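Side-chain contacts in intracellular protein transport protein USO1 (Saccharomyces cerevisiae S288c, PDB 6LSU), which is required for protein transport from the endoplasmic reticulum to the Golgi complex, acting as a homodimeric tether of which this chain is the globular head: residues I409-Y414 with F421-A426; D684-P689 with P697-S702; E501-Y506 with F518-I523. One frame throughout, in Å; residues are numbered along the deposited sequence.

Interaction 1: I409-Y414 with F421-A426; sequences INWMLY and FDTRVA
Arg424 reaches across to the end of the neighbouring helix and meets the carbonyl of Met412 side-on. Both NE and NH2 donate to Met412 O, each at 2.8 Å, and this one oxygen lies near the plane of the guanidinium, at its edge. The bonds are bent rather than straight (N-H...O angles near 145°), as expected when two nitrogens share a single acceptor, and NE sits above the carbonyl plane. A bend at chi3 (75°) swings the guanidinium to this position, while the aliphatic part of the chain runs past the backbone carbonyl of Trp411, with Arg424 CG 3.6 Å from Trp411 O. Both segments, on helices 404-414 and 421-435, lie in ARM 7 of the alpha-solenoid head, and they cross at -133° with axes 8.3 Å apart. Because the accepting carbonyl is in the last turn of its helix, the positive charge would be expected to suit the negative end of the helix dipole. Asn513 takes part too, bonding to Leu413 O and weakly to Arg424 NH2. The preceding residue, Thr423, points its CB toward the partner helix, and CG2 meets the six-membered part of the Trp411 indole obliquely, 3.8 Å from CE3.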
loop_
_atom_site.group_PDB
_atom_site.type_symbol
_atom_site.label_atom_id
_atom_site.label_comp_id
_atom_site.label_asym_id
_atom_site.label_seq_id
_atom_site.Cartn_x
_atom_site.Cartn_y
_atom_site.Cartn_z
ATOM N N ILE A 409 -13.734 -14.853 4.841
ATOM C CA ILE A 409 -14.721 -14.627 5.929
ATOM C C ILE A 409 -14.182 -15.273 7.188
ATOM O O ILE A 409 -14.221 -14.664 8.237
ATOM C CB ILE A 409 -16.086 -15.177 5.521
ATOM C CG1 ILE A 409 -16.649 -14.317 4.377
ATOM C CG2 ILE A 409 -16.994 -15.173 6.739
ATOM C CD1 ILE A 409 -17.943 -14.833 3.771
ATOM N N ASN A 410 -13.577 -16.434 7.026
ATOM C CA ASN A 410 -13.025 -17.146 8.174
ATOM C C ASN A 410 -11.868 -16.325 8.740
ATOM O O ASN A 410 -11.779 -16.181 9.965
ATOM C CB ASN A 410 -12.621 -18.536 7.719
ATOM C CG ASN A 410 -11.943 -19.228 8.858
ATOM O OD1 ASN A 410 -10.732 -19.114 9.001
ATOM N ND2 ASN A 410 -12.774 -19.800 9.699
ATOM N N TRP A 411 -10.978 -15.846 7.897
ATOM C CA TRP A 411 -9.750 -15.157 8.355
ATOM C C TRP A 411 -10.160 -13.850 8.989
ATOM O O TRP A 411 -9.704 -13.585 10.134
ATOM C CB TRP A 411 -8.766 -14.916 7.214
ATOM C CG TRP A 411 -7.909 -16.104 6.956
ATOM C CD1 TRP A 411 -8.163 -17.390 7.298
ATOM C CD2 TRP A 411 -6.666 -16.114 6.250
ATOM N NE1 TRP A 411 -7.157 -18.209 6.856
ATOM C CE2 TRP A 411 -6.210 -17.441 6.245
ATOM C CE3 TRP A 411 -5.887 -15.125 5.662
ATOM C CZ2 TRP A 411 -5.036 -17.811 5.622
ATOM C CZ3 TRP A 411 -4.705 -15.490 5.073
ATOM C CH2 TRP A 411 -4.288 -16.815 5.052
ATOM N N MET A 412 -11.043 -13.133 8.286
ATOM C CA MET A 412 -11.593 -11.850 8.765
ATOM C C MET A 412 -12.109 -12.018 10.208
ATOM O O MET A 412 -11.800 -11.105 11.051
ATOM C CB MET A 412 -12.721 -11.345 7.855
ATOM C CG MET A 412 -12.998 -9.913 8.135
ATOM S SD MET A 412 -14.323 -9.250 7.149
ATOM C CE MET A 412 -15.514 -10.548 7.391
ATOM N N LEU A 413 -12.903 -13.072 10.470
ATOM C CA LEU A 413 -13.732 -13.210 11.712
ATOM C C LEU A 413 -12.919 -13.868 12.825
ATOM O O LEU A 413 -12.878 -13.263 13.912
ATOM C CB LEU A 413 -14.968 -14.084 11.457
ATOM C CG LEU A 413 -16.007 -13.500 10.518
ATOM C CD1 LEU A 413 -17.172 -14.436 10.346
ATOM C CD2 LEU A 413 -16.483 -12.159 11.025
ATOM N N TYR A 414 -12.320 -15.046 12.553
ATOM C CA TYR A 414 -11.772 -15.950 13.587
ATOM C C TYR A 414 -10.243 -16.058 13.551
ATOM O O TYR A 414 -9.710 -16.971 14.254
ATOM C CB TYR A 414 -12.365 -17.362 13.465
ATOM C CG TYR A 414 -13.866 -17.405 13.418
ATOM C CD1 TYR A 414 -14.648 -17.239 14.555
ATOM C CD2 TYR A 414 -14.509 -17.594 12.196
ATOM C CE1 TYR A 414 -16.040 -17.231 14.473
ATOM C CE2 TYR A 414 -15.893 -17.595 12.106
ATOM C CZ TYR A 414 -16.662 -17.398 13.246
ATOM O OH TYR A 414 -18.021 -17.365 13.124
ATOM N N PHE A 421 -3.783 -8.007 12.366
ATOM C CA PHE A 421 -4.982 -7.183 12.161
ATOM C C PHE A 421 -5.003 -6.746 10.706
ATOM O O PHE A 421 -6.071 -6.868 10.124
ATOM C CB PHE A 421 -5.007 -6.017 13.149
ATOM C CG PHE A 421 -6.214 -5.125 13.047
ATOM C CD1 PHE A 421 -7.478 -5.602 13.389
ATOM C CD2 PHE A 421 -6.106 -3.851 12.526
ATOM C CE1 PHE A 421 -8.604 -4.793 13.279
ATOM C CE2 PHE A 421 -7.219 -3.038 12.400
ATOM C CZ PHE A 421 -8.457 -3.486 12.827
ATOM N N ASP A 422 -3.872 -6.314 10.162
ATOM C CA ASP A 422 -3.696 -5.844 8.757
ATOM C C ASP A 422 -4.244 -6.880 7.757
ATOM O O ASP A 422 -5.033 -6.472 6.903
ATOM C CB ASP A 422 -2.245 -5.438 8.503
ATOM C CG ASP A 422 -1.920 -4.043 9.034
ATOM O OD1 ASP A 422 -2.828 -3.379 9.631
ATOM O OD2 ASP A 422 -0.775 -3.615 8.824
ATOM N N THR A 423 -3.877 -8.165 7.900
ATOM C CA THR A 423 -4.423 -9.267 7.066
ATOM C C THR A 423 -5.943 -9.243 7.182
ATOM O O THR A 423 -6.641 -9.149 6.169
ATOM C CB THR A 423 -3.817 -10.621 7.442
ATOM O OG1 THR A 423 -2.466 -10.728 7.008
ATOM C CG2 THR A 423 -4.534 -11.815 6.851
ATOM N N ARG A 424 -6.474 -9.279 8.392
ATOM C CA ARG A 424 -7.943 -9.235 8.646
ATOM C C ARG A 424 -8.580 -8.026 7.970
ATOM O O ARG A 424 -9.696 -8.132 7.439
ATOM C CB ARG A 424 -8.208 -9.248 10.150
ATOM C CG ARG A 424 -7.803 -10.574 10.787
ATOM C CD ARG A 424 -7.992 -10.593 12.271
ATOM N NE ARG A 424 -9.411 -10.714 12.527
ATOM C CZ ARG A 424 -10.026 -10.426 13.675
ATOM N NH1 ARG A 424 -9.337 -9.997 14.719
ATOM N NH2 ARG A 424 -11.324 -10.616 13.779
ATOM N N VAL A 425 -7.965 -6.872 7.938
ATOM C CA VAL A 425 -8.711 -5.742 7.289
ATOM C C VAL A 425 -8.532 -5.841 5.770
ATOM O O VAL A 425 -9.498 -5.639 5.073
ATOM C CB VAL A 425 -8.391 -4.363 7.878
ATOM C CG1 VAL A 425 -7.436 -4.458 9.035
ATOM C CG2 VAL A 425 -7.986 -3.341 6.866
ATOM N N ALA A 426 -7.401 -6.329 5.290
ATOM C CA ALA A 426 -7.175 -6.639 3.867
ATOM C C ALA A 426 -8.257 -7.635 3.393
ATOM O O ALA A 426 -8.841 -7.419 2.254
ATOM C CB ALA A 426 -5.767 -7.175 3.710
#

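Interaction 2: D684-P689 with P697-S702; sequences DSILTP and PKVYFS
Neither run is helix or strand, yet the backbones of 684-689 and 697-702 draw together, with the CA atoms of Pro689 and Pro697 5.8 Å apart and those of Ile686 and Val699 7.3 Å apart. Both belong to the long irregular connection between helix 660-673 and helix 703-711 of the globular head, which here doubles back on itself. An inverse gamma turn centred on Lys698 shapes the second run, closed by a weak bond from Val699 N to Pro697 O, and Pro697 and Val699, the residues before and after the centre, both direct their CB toward the first run.

The contact is wholly apolar. Pro689 and Pro697 lay their rings side by side, pointing the same way, with Pro689 CG 3.5 Å from Pro697 CB. Val699 divides its two methyls: CG1 meets the end of Ile686, 4.0 Å from CD1, whereas CG2 serves two partners, lying 4.0 Å from Ile686 CG1 and 4.2 Å from Pro689 CB. The Ile686 and Val699 side chains cross at about a right angle. Ile686 can join in although its CB does not itself point at the other run, because chi1 of 166° places CG1 opposite the backbone N and carries CD1 across to the valine.

The cluster rests on helices of the head. Phe421 of helix 421-435 touches both prolines, while Phe515 and Phe518 of helix 514-528 pack on Val699. At the far end of the second run the connection gives way to helix 703-711, where Ser702 occupies the N-cap position and its OG is hydrogen-bonded to Tyr704 N.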
loop_
_atom_site.group_PDB
_atom_site.type_symbol
_atom_site.label_atom_id
_atom_site.label_comp_id
_atom_site.label_asym_id
_atom_site.label_seq_id
_atom_site.Cartn_x
_atom_site.Cartn_y
_atom_site.Cartn_z
ATOM N N ASP A 684 -9.716 4.797 4.025
ATOM C CA ASP A 684 -8.867 3.573 3.927
ATOM C C ASP A 684 -7.553 3.709 4.722
ATOM O O ASP A 684 -6.577 3.035 4.351
ATOM C CB ASP A 684 -8.616 3.210 2.455
ATOM C CG ASP A 684 -9.773 2.476 1.784
ATOM O OD1 ASP A 684 -10.324 1.533 2.412
ATOM O OD2 ASP A 684 -10.114 2.842 0.634
ATOM N N SER A 685 -7.530 4.455 5.829
ATOM C CA SER A 685 -6.358 4.522 6.745
ATOM C C SER A 685 -6.696 3.857 8.090
ATOM O O SER A 685 -6.374 4.441 9.155
ATOM C CB SER A 685 -5.876 5.940 6.914
ATOM O OG SER A 685 -6.051 6.690 5.717
ATOM N N ILE A 686 -7.323 2.675 8.026
ATOM C CA ILE A 686 -7.619 1.768 9.183
ATOM C C ILE A 686 -6.586 0.620 9.166
ATOM O O ILE A 686 -6.555 -0.205 10.108
ATOM C CB ILE A 686 -9.093 1.290 9.138
ATOM C CG1 ILE A 686 -9.351 0.115 10.085
ATOM C CG2 ILE A 686 -9.528 0.985 7.704
ATOM C CD1 ILE A 686 -10.615 -0.662 9.799
ATOM N N LEU A 687 -5.738 0.568 8.135
ATOM C CA LEU A 687 -4.558 -0.329 8.097
ATOM C C LEU A 687 -3.481 0.260 8.999
ATOM O O LEU A 687 -3.410 1.517 9.077
ATOM C CB LEU A 687 -4.052 -0.420 6.659
ATOM C CG LEU A 687 -4.855 -1.331 5.740
ATOM C CD1 LEU A 687 -4.919 -0.737 4.346
ATOM C CD2 LEU A 687 -4.280 -2.744 5.726
ATOM N N THR A 688 -2.687 -0.604 9.640
ATOM C CA THR A 688 -1.526 -0.224 10.498
ATOM C C THR A 688 -1.960 0.943 11.382
ATOM O O THR A 688 -1.447 2.054 11.269
ATOM C CB THR A 688 -0.282 0.047 9.632
ATOM O OG1 THR A 688 -0.194 -0.978 8.640
ATOM C CG2 THR A 688 1.014 0.060 10.413
ATOM N N PRO A 689 -2.961 0.713 12.255
ATOM C CA PRO A 689 -3.469 1.740 13.176
ATOM C C PRO A 689 -2.706 1.769 14.511
ATOM O O PRO A 689 -1.965 0.805 14.766
ATOM C CB PRO A 689 -4.876 1.198 13.434
ATOM C CG PRO A 689 -4.622 -0.297 13.545
ATOM C CD PRO A 689 -3.642 -0.582 12.430
ATOM N N PRO A 697 -5.997 -2.529 18.199
ATOM C CA PRO A 697 -6.067 -1.314 17.397
ATOM C C PRO A 697 -7.086 -0.327 17.978
ATOM O O PRO A 697 -8.062 -0.764 18.495
ATOM C CB PRO A 697 -6.526 -1.836 16.040
ATOM C CG PRO A 697 -6.008 -3.256 16.028
ATOM C CD PRO A 697 -6.231 -3.754 17.435
ATOM N N LYS A 698 -6.831 0.974 17.819
ATOM C CA LYS A 698 -7.731 2.058 18.287
ATOM C C LYS A 698 -8.740 2.340 17.180
ATOM O O LYS A 698 -8.747 3.496 16.602
ATOM C CB LYS A 698 -6.929 3.289 18.705
ATOM C CG LYS A 698 -6.030 3.066 19.909
ATOM C CD LYS A 698 -5.350 4.327 20.367
ATOM C CE LYS A 698 -4.379 4.079 21.500
ATOM N NZ LYS A 698 -4.127 5.312 22.283
ATOM N N VAL A 699 -9.561 1.317 16.914
ATOM C CA VAL A 699 -10.586 1.325 15.834
ATOM C C VAL A 699 -11.896 0.988 16.532
ATOM O O VAL A 699 -11.988 -0.147 17.100
ATOM C CB VAL A 699 -10.239 0.334 14.695
ATOM C CG1 VAL A 699 -11.364 0.170 13.689
ATOM C CG2 VAL A 699 -8.967 0.757 13.979
ATOM N N TYR A 700 -12.889 1.851 16.394
ATOM C CA TYR A 700 -14.198 1.712 17.091
ATOM C C TYR A 700 -15.366 1.772 16.096
ATOM O O TYR A 700 -16.280 0.967 16.202
ATOM C CB TYR A 700 -14.243 2.810 18.173
ATOM C CG TYR A 700 -13.065 2.730 19.120
ATOM C CD1 TYR A 700 -12.879 1.617 19.922
ATOM C CD2 TYR A 700 -12.092 3.709 19.147
ATOM C CE1 TYR A 700 -11.779 1.493 20.748
ATOM C CE2 TYR A 700 -10.976 3.591 19.974
ATOM C CZ TYR A 700 -10.844 2.493 20.795
ATOM O OH TYR A 700 -9.772 2.357 21.619
ATOM N N PHE A 701 -15.320 2.719 15.162
ATOM C CA PHE A 701 -16.425 3.073 14.250
ATOM C C PHE A 701 -16.135 2.584 12.825
ATOM O O PHE A 701 -15.176 2.972 12.233
ATOM C CB PHE A 701 -16.649 4.586 14.276
ATOM C CG PHE A 701 -16.987 5.059 15.661
ATOM C CD1 PHE A 701 -18.301 5.053 16.099
ATOM C CD2 PHE A 701 -15.991 5.385 16.561
ATOM C CE1 PHE A 701 -18.626 5.417 17.399
ATOM C CE2 PHE A 701 -16.312 5.740 17.857
ATOM C CZ PHE A 701 -17.628 5.765 18.275
ATOM N N SER A 702 -17.014 1.754 12.287
ATOM C CA SER A 702 -17.158 1.517 10.837
ATOM C C SER A 702 -17.366 2.849 10.123
ATOM O O SER A 702 -18.174 3.689 10.601
ATOM C CB SER A 702 -18.270 0.617 10.517
ATOM O OG SER A 702 -18.647 0.822 9.169
#

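Interaction 3: E501-Y506 with F518-I523; sequences EVLLNY and FFTTDI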
loop_
_atom_site.group_PDB
_atom_site.type_symbol
_atom_site.label_atom_id
_atom_site.label_comp_id
_atom_site.label_asym_id
_atom_site.label_seq_id
_atom_site.Cartn_x
_atom_site.Cartn_y
_atom_site.Cartn_z
ATOM N N GLU A 501 -24.105 -16.248 12.040
ATOM C CA GLU A 501 -23.627 -16.935 13.242
ATOM C C GLU A 501 -23.086 -15.878 14.207
ATOM O O GLU A 501 -23.468 -15.927 15.352
ATOM C CB GLU A 501 -22.583 -17.984 12.876
ATOM C CG GLU A 501 -22.696 -19.246 13.709
ATOM C CD GLU A 501 -21.983 -20.454 13.120
ATOM O OE1 GLU A 501 -22.422 -21.595 13.409
ATOM O OE2 GLU A 501 -20.996 -20.259 12.369
ATOM N N VAL A 502 -22.236 -14.947 13.759
ATOM C CA VAL A 502 -21.617 -13.950 14.671
ATOM C C VAL A 502 -22.680 -12.914 15.061
ATOM O O VAL A 502 -22.910 -12.644 16.253
ATOM C CB VAL A 502 -20.392 -13.290 14.027
ATOM C CG1 VAL A 502 -19.931 -12.068 14.811
ATOM C CG2 VAL A 502 -19.264 -14.297 13.866
ATOM N N LEU A 503 -23.356 -12.369 14.079
ATOM C CA LEU A 503 -24.267 -11.215 14.316
ATOM C C LEU A 503 -25.437 -11.586 15.260
ATOM O O LEU A 503 -25.938 -10.661 15.948
ATOM C CB LEU A 503 -24.822 -10.755 12.982
ATOM C CG LEU A 503 -25.734 -9.551 13.076
ATOM C CD1 LEU A 503 -24.910 -8.335 13.336
ATOM C CD2 LEU A 503 -26.570 -9.340 11.832
ATOM N N LEU A 504 -25.907 -12.837 15.281
ATOM C CA LEU A 504 -27.208 -13.202 15.904
ATOM C C LEU A 504 -27.014 -14.244 17.018
ATOM O O LEU A 504 -28.008 -14.768 17.524
ATOM C CB LEU A 504 -28.189 -13.726 14.827
ATOM C CG LEU A 504 -28.570 -12.746 13.707
ATOM C CD1 LEU A 504 -29.287 -13.448 12.563
ATOM C CD2 LEU A 504 -29.458 -11.621 14.228
ATOM N N ASN A 505 -25.788 -14.591 17.349
ATOM C CA ASN A 505 -25.480 -15.549 18.437
ATOM C C ASN A 505 -24.668 -14.818 19.486
ATOM O O ASN A 505 -24.142 -13.717 19.191
ATOM C CB ASN A 505 -24.748 -16.817 18.019
ATOM C CG ASN A 505 -25.635 -17.756 17.226
ATOM O OD1 ASN A 505 -26.729 -17.365 16.813
ATOM N ND2 ASN A 505 -25.154 -18.974 16.967
ATOM N N TYR A 506 -24.679 -15.396 20.686
ATOM C CA TYR A 506 -24.011 -14.849 21.872
ATOM C C TYR A 506 -22.687 -15.593 21.964
ATOM O O TYR A 506 -22.684 -16.836 21.828
ATOM C CB TYR A 506 -24.897 -14.973 23.112
ATOM C CG TYR A 506 -24.189 -14.531 24.362
ATOM C CD1 TYR A 506 -23.929 -13.181 24.590
ATOM C CD2 TYR A 506 -23.677 -15.462 25.256
ATOM C CE1 TYR A 506 -23.217 -12.780 25.707
ATOM C CE2 TYR A 506 -22.961 -15.070 26.376
ATOM C CZ TYR A 506 -22.736 -13.727 26.605
ATOM O OH TYR A 506 -22.050 -13.337 27.719
ATOM N N PHE A 518 -16.916 -6.385 14.916
ATOM C CA PHE A 518 -16.676 -5.085 14.227
ATOM C C PHE A 518 -16.701 -5.274 12.700
ATOM O O PHE A 518 -17.410 -4.575 11.985
ATOM C CB PHE A 518 -15.371 -4.475 14.701
ATOM C CG PHE A 518 -15.004 -3.273 13.863
ATOM C CD1 PHE A 518 -15.649 -2.064 14.042
ATOM C CD2 PHE A 518 -14.158 -3.416 12.769
ATOM C CE1 PHE A 518 -15.369 -0.991 13.190
ATOM C CE2 PHE A 518 -13.897 -2.354 11.926
ATOM C CZ PHE A 518 -14.491 -1.136 12.138
ATOM N N PHE A 519 -15.971 -6.271 12.211
ATOM C CA PHE A 519 -15.975 -6.710 10.795
ATOM C C PHE A 519 -17.382 -7.086 10.362
ATOM O O PHE A 519 -17.864 -6.459 9.357
ATOM C CB PHE A 519 -14.890 -7.760 10.578
ATOM C CG PHE A 519 -13.502 -7.172 10.597
ATOM C CD1 PHE A 519 -13.225 -5.992 9.924
ATOM C CD2 PHE A 519 -12.455 -7.823 11.259
ATOM C CE1 PHE A 519 -11.947 -5.435 9.973
ATOM C CE2 PHE A 519 -11.164 -7.292 11.282
ATOM C CZ PHE A 519 -10.926 -6.087 10.668
ATOM N N THR A 520 -18.045 -7.988 11.081
ATOM C CA THR A 520 -19.449 -8.413 10.782
ATOM C C THR A 520 -20.345 -7.171 10.651
ATOM O O THR A 520 -21.006 -6.962 9.617
ATOM C CB THR A 520 -19.956 -9.413 11.824
ATOM O OG1 THR A 520 -19.054 -10.533 11.812
ATOM C CG2 THR A 520 -21.308 -9.986 11.480
ATOM N N THR A 521 -20.381 -6.299 11.624
ATOM C CA THR A 521 -21.307 -5.160 11.495
ATOM C C THR A 521 -20.850 -4.316 10.297
ATOM O O THR A 521 -21.658 -3.777 9.560
ATOM C CB THR A 521 -21.420 -4.420 12.828
ATOM O OG1 THR A 521 -20.101 -4.239 13.374
ATOM C CG2 THR A 521 -22.270 -5.209 13.783
ATOM N N ASP A 522 -19.555 -4.146 10.131
ATOM C CA ASP A 522 -19.004 -3.292 9.047
ATOM C C ASP A 522 -19.353 -3.868 7.661
ATOM O O ASP A 522 -19.764 -3.140 6.783
ATOM C CB ASP A 522 -17.493 -3.151 9.166
ATOM C CG ASP A 522 -16.901 -2.282 8.054
ATOM O OD1 ASP A 522 -17.157 -1.058 8.081
ATOM O OD2 ASP A 522 -16.272 -2.848 7.126
ATOM N N ILE A 523 -19.291 -5.169 7.478
ATOM C CA ILE A 523 -19.769 -5.775 6.195
ATOM C C ILE A 523 -21.268 -5.546 6.012
ATOM O O ILE A 523 -21.613 -5.085 4.902
ATOM C CB ILE A 523 -19.366 -7.260 6.092
ATOM C CG1 ILE A 523 -19.077 -7.611 4.646
ATOM C CG2 ILE A 523 -20.352 -8.213 6.709
ATOM C CD1 ILE A 523 -17.909 -6.862 4.162
#
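In the alpha-solenoid head, the short helix 499-504 packs on helix 514-528 through Val502 and Leu503, which meet Thr520 and Thr521. The first pair lies within ARM 8, and the second on the helix that follows it in the chain. No hydrogen bond joins the two segments; the interface is made by aliphatic carbons with one hydroxyl among them.

Thr520 is central, its CB directed toward the other segment and its two branches divided between neighbouring residues. OG1 lies against Val502, 3.5 Å from CG1, while CG2 turns to Leu503 and comes 3.9 Å from its CB. The CA atoms of Leu503 and Thr520 are 6.6 Å apart, the closest such pair between the segments. With chi1 at -58°, the hydroxyl of Thr520 stands beside its own backbone N, from where it bonds to Lys516 O one turn back. That buried polar group is therefore satisfied within its own helix even though a valine methyl faces it.

Thr521 also bonds within its helix, OG1 to Leu517 O, but from a different rotamer, with OG1 between the backbone N and the carbonyl carbon and CG2 turned to Leu503. Leu503 extends CG opposite its backbone N (chi1 -178°), and the turn at chi2 (74°) then brings CD1 to 4.1 Å from Thr521 CG2. The two side chains pass each other at a slant.

Other helices enclose the contact on more than one side. Leu413 of helix 404-414 touches both Val502 and Thr520, Tyr414 adds to the cover over Val502, and Phe585 of helix 577-590 packs on both Leu503 and Thr521.

In the fold
Helix 514-528 and helix 421-435 tie the three contacts into one region of the head. The centres of interactions 1 and 3 are about 13 Å apart; Leu413 of the first touches Thr520 of the second, and Phe519, on the 518-523 segment, packs on Arg424, its CE2 3.7 Å from Arg424 CB. Interaction 2, about 13 Å from interaction 1 and 17 Å from interaction 3 between centres, is a loop contact bound to both helices. Asp422 OD2 lies 2.7 Å from Thr688 OG1, a probable hydrogen bond to its first run, and Asp522 OD1 lies 2.6 Å from Ser702 OG, a probable hydrogen bond to its second. The connection preceding helix 703-711 is thus fastened to two earlier helices.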